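Local coordinates for uncharacterized protein TCIL3000_10_9440 (Trypanosoma congolense, PDB 5KMX), which forms the bilobed ectodomain of an insect stage surface antigen, a membrane protein of the parasite that may act as a sensor, at residues D12-K15 with E16-A20. Sequence-based numbering, arbitrary orientation.
Sequences DDFK and EAVNA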
loop_
_atom_site.group_PDB
_atom_site.type_symbol
_atom_site.label_atom_id
_atom_site.label_comp_id
_atom_site.label_asym_id
_atom_site.label_seq_id
_atom_site.Cartn_x
_atom_site.Cartn_y
_atom_site.Cartn_z
ATOM N N ASP A 12 3.317 17.686 -14.499
ATOM C CA ASP A 12 2.271 17.926 -15.486
ATOM C C ASP A 12 1.416 16.687 -15.722
ATOM O O ASP A 12 0.209 16.791 -15.939
ATOM C CB ASP A 12 2.885 18.389 -16.808
ATOM C CG ASP A 12 3.219 19.868 -16.809
ATOM O OD1 ASP A 12 4.232 20.252 -16.188
ATOM O OD2 ASP A 12 2.468 20.645 -17.435
ATOM N N ASP A 13 2.044 15.515 -15.694
ATOM C CA ASP A 13 1.309 14.264 -15.844
ATOM C C ASP A 13 0.336 14.070 -14.683
ATOM O O ASP A 13 -0.764 13.549 -14.866
ATOM C CB ASP A 13 2.271 13.079 -15.931
ATOM C CG ASP A 13 2.861 12.904 -17.317
ATOM O OD1 ASP A 13 2.901 13.891 -18.081
ATOM O OD2 ASP A 13 3.288 11.776 -17.642
ATOM N N PHE A 14 0.750 14.481 -13.488
ATOM C CA PHE A 14 -0.117 14.426 -12.314
ATOM C C PHE A 14 -1.260 15.427 -12.436
ATOM O O PHE A 14 -2.402 15.114 -12.116
ATOM C CB PHE A 14 0.675 14.702 -11.036
ATOM C CG PHE A 14 -0.133 14.532 -9.783
ATOM C CD1 PHE A 14 -0.532 13.271 -9.376
ATOM C CD2 PHE A 14 -0.503 15.628 -9.018
ATOM C CE1 PHE A 14 -1.280 13.102 -8.229
ATOM C CE2 PHE A 14 -1.252 15.462 -7.865
ATOM C CZ PHE A 14 -1.640 14.197 -7.471
ATOM N N LYS A 15 -0.932 16.638 -12.878
ATOM C CA LYS A 15 -1.935 17.647 -13.209
ATOM C C LYS A 15 -2.995 17.075 -14.143
ATOM O O LYS A 15 -4.188 17.332 -13.985
ATOM C CB LYS A 15 -1.274 18.857 -13.872
ATOM C CG LYS A 15 -0.787 19.946 -12.931
ATOM C CD LYS A 15 -0.242 21.122 -13.734
ATOM C CE LYS A 15 0.183 22.279 -12.849
ATOM N NZ LYS A 15 0.650 23.442 -13.656
ATOM N N GLU A 16 -2.538 16.300 -15.121
ATOM C CA GLU A 16 -3.415 15.697 -16.116
ATOM C C GLU A 16 -4.393 14.719 -15.468
ATOM O O GLU A 16 -5.552 14.621 -15.875
ATOM C CB GLU A 16 -2.577 14.984 -17.185
ATOM C CG GLU A 16 -3.355 14.553 -18.417
ATOM C CD GLU A 16 -2.462 13.971 -19.502
ATOM O OE1 GLU A 16 -1.237 14.217 -19.470
ATOM O OE2 GLU A 16 -2.987 13.260 -20.386
ATOM N N ALA A 17 -3.923 14.006 -14.449
ATOM C CA ALA A 17 -4.734 12.999 -13.771
ATOM C C ALA A 17 -5.744 13.629 -12.814
ATOM O O ALA A 17 -6.900 13.211 -12.758
ATOM C CB ALA A 17 -3.839 12.025 -13.019
ATOM N N VAL A 18 -5.302 14.629 -12.059
ATOM C CA VAL A 18 -6.153 15.269 -11.056
ATOM C C VAL A 18 -7.377 15.926 -11.692
ATOM O O VAL A 18 -8.486 15.829 -11.164
ATOM C CB VAL A 18 -5.377 16.335 -10.250
ATOM C CG1 VAL A 18 -6.300 17.051 -9.263
ATOM C CG2 VAL A 18 -4.199 15.700 -9.521
ATOM N N ASN A 19 -7.172 16.596 -12.819
ATOM C CA ASN A 19 -8.252 17.315 -13.486
ATOM C C ASN A 19 -9.265 16.380 -14.141
ATOM O O ASN A 19 -10.461 16.669 -14.166
ATOM C CB ASN A 19 -7.680 18.268 -14.536
ATOM C CG ASN A 19 -6.917 19.425 -13.918
ATOM O OD1 ASN A 19 -7.280 19.926 -12.852
ATOM N ND2 ASN A 19 -5.854 19.855 -14.585
ATOM N N ALA A 20 -8.780 15.261 -14.669
ATOM C CA ALA A 20 -9.640 14.297 -15.347
ATOM C C ALA A 20 -10.481 13.494 -14.359
ATOM O O ALA A 20 -11.524 12.949 -14.722
ATOM C CB ALA A 20 -8.800 13.359 -16.198
#
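Val-18 lays its CG2 methyl over one face of the Phe-14 ring, a CH-pi contact one helical turn along helix 11-20. The methyl sits 3.7 Å from the ring centroid, 23° off the ring normal. It is displaced toward the CE2 side, where Val-18 CG2 comes within 3.4 Å of Phe-14 CE2. With the ring carbon CG of Phe-14 anti to its own backbone N (chi1 -175°), the phenyl group leans on toward the following turn and meets CG2 of Val-18, the branch beside Val-18's own backbone N.

Backbone bonds, mostly of the i to i+4 kind, hold this turn together. Val-18 N donates to Phe-14 O at 2.9 Å, nearly straight at 163°, in the same residue pair as the CH-pi contact. Glu-16 N binds Asp-12 O, and Asn-19 N reaches Lys-15 O over a longer 3.3 Å. Ala-17 N bonds to Asp-13 O at 3.2 Å and adds a weak i to i+3 bond to Phe-14 O.

Among the exposed residues, Asp-13 OD1 and Glu-16 OE1 stand 4.4 Å apart, two acidic groups whose proximity would probably be mildly unfavourable if both are ionised.

The helix is broadly amphipathic, with mostly polar residues exposed. Buried Phe-14 packs on Ala-211 and Leu-215 of helix 208-216 and meets the Phe-50 ring edge-to-face, Ala-17 also touches Ala-211, and Ile-53 touches both Phe-14 and Val-18, joining helix 11-20 to helix 208-216 and strand 53-63 of the ectodomain.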